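Rv1990c (MbcA) (Mycobacterium tuberculosis, PDB 6FKG) neutralises the NAD+ phosphorylase toxin MbcT by binding it and blocking access to its active site, as the antitoxin of a type II toxin-antitoxin pair. Local coordinates at the interface of chains B and A. Sequence-based numbering; all coordinates share one arbitrary frame. Chains: chain A, Rv1990c (MbcA); chain B, Rv1989c (MbcT).

The interface of chains B and A. Residues chain B 33, 40, 43; chain A 103-104, 107, 110-111.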
# COMPACT_ATOMS: atom_id res chain seq x y z
N ARG B 33 4.56 -14.27 -39.78
CA ARG B 33 3.26 -14.32 -39.10
C ARG B 33 2.16 -14.95 -39.93
O ARG B 33 2.18 -14.91 -41.16
CB ARG B 33 2.83 -12.91 -38.68
CG ARG B 33 3.80 -12.24 -37.73
CD ARG B 33 4.29 -13.21 -36.67
NE ARG B 33 5.16 -12.53 -35.71
CZ ARG B 33 4.73 -11.94 -34.60
NH1 ARG B 33 3.44 -11.97 -34.27
NH2 ARG B 33 5.60 -11.34 -33.80
N GLY B 40 -1.92 -10.20 -31.96
CA GLY B 40 -1.19 -8.96 -31.79
C GLY B 40 -2.11 -7.85 -31.30
O GLY B 40 -1.84 -7.19 -30.29
N ARG B 43 -3.06 -8.49 -27.75
CA ARG B 43 -2.05 -8.26 -26.74
C ARG B 43 -1.91 -6.76 -26.44
O ARG B 43 -1.76 -6.36 -25.29
CB ARG B 43 -0.71 -8.86 -27.17
CG ARG B 43 -0.68 -10.39 -27.10
CD ARG B 43 0.64 -10.96 -27.56
NE ARG B 43 1.75 -10.49 -26.74
CZ ARG B 43 3.02 -10.54 -27.12
NH1 ARG B 43 3.34 -11.01 -28.32
NH2 ARG B 43 3.97 -10.10 -26.30
N LEU A 103 6.91 -5.44 -25.71
CA LEU A 103 6.76 -6.66 -26.48
C LEU A 103 5.38 -6.76 -27.13
O LEU A 103 5.25 -7.24 -28.26
CB LEU A 103 7.01 -7.89 -25.61
CG LEU A 103 8.45 -8.04 -25.10
CD1 LEU A 103 8.54 -9.28 -24.20
CD2 LEU A 103 9.42 -8.14 -26.26
N ALA A 104 4.34 -6.31 -26.42
CA ALA A 104 2.99 -6.28 -27.00
C ALA A 104 2.91 -5.37 -28.21
O ALA A 104 2.34 -5.75 -29.24
CB ALA A 104 1.96 -5.83 -25.95
N ASP A 107 4.53 -6.90 -31.19
CA ASP A 107 3.72 -7.95 -31.79
C ASP A 107 2.57 -7.35 -32.60
O ASP A 107 2.19 -7.91 -33.62
CB ASP A 107 3.16 -8.89 -30.73
CG ASP A 107 3.06 -10.30 -31.24
OD1 ASP A 107 4.13 -10.95 -31.29
OD2 ASP A 107 1.95 -10.77 -31.55
N ALA A 110 4.14 -6.30 -35.82
CA ALA A 110 4.35 -7.51 -36.62
C ALA A 110 3.07 -8.04 -37.24
O ALA A 110 3.12 -8.76 -38.22
CB ALA A 110 5.00 -8.62 -35.77
N GLU A 111 1.91 -7.69 -36.66
CA GLU A 111 0.63 -8.12 -37.22
C GLU A 111 -0.09 -7.03 -38.00
O GLU A 111 -1.26 -7.19 -38.38
CB GLU A 111 -0.28 -8.65 -36.10
CG GLU A 111 0.24 -9.95 -35.49
CD GLU A 111 -0.83 -10.82 -34.85
OE1 GLU A 111 -2.02 -10.44 -34.88
OE2 GLU A 111 -0.48 -11.89 -34.32
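The carboxylate oxygen OD1 of A:Asp107 draws two toxin arginines, taking a hydrogen bond from NH2 of B:Arg33 at 2.9 Å and lying 3.1 Å from NH1 of B:Arg43. The aspartate sits on helix 99-110 of MbcA, within the C-terminal toxin-binding domain of the Xre/MbcA/ParS antitoxins, on the surface by which the antitoxin holds MbcT in the toxin-antitoxin complex; both arginines belong to the RES domain of MbcT, the NAD+ phosphorylase. B:Arg33 turns the edge of its guanidinium to the acid, keeping OD1 near its own plane, yet its NH2 reaches that oxygen from well above the carboxylate plane; the two flat groups are 44° apart. NH1 of B:Arg33 adds weak bonds to both carboxylate oxygens. From the opposite side of the acid, B:Arg43 makes a salt bridge whose N-H does not point at OD1, so the attraction is mainly one of charge. Its chain kinks at chi3 (61°), and the guanidinium passes over the helix turn at A:Leu103 and A:Ala104, with CA of A:Ala104 3.9 Å above one face. Flanked by two positive groups, A:Asp107 would be expected to favour its charged form. The methyl CB of A:Ala110, one turn on, lies against a face of the B:Arg33 guanidinium, 3.5 Å from CZ. CG of B:Arg33, set beside the backbone N (chi1 -60°), lies 3.6 Å from the carbonyl O of A:Ala110. Just past the helix end, A:Glu111 accepts a 2.9 Å hydrogen bond at OE1 from the backbone N of B:Gly40, near the start of toxin helix 39-44. That N-H comes from above the carboxylate plane, and its place in the first turn may add favourable helix-dipole attraction for the acid. The other oxygen, OE2, forms a longer salt bridge with NH1 of B:Arg33 at 3.9 Å, near the guanidinium plane.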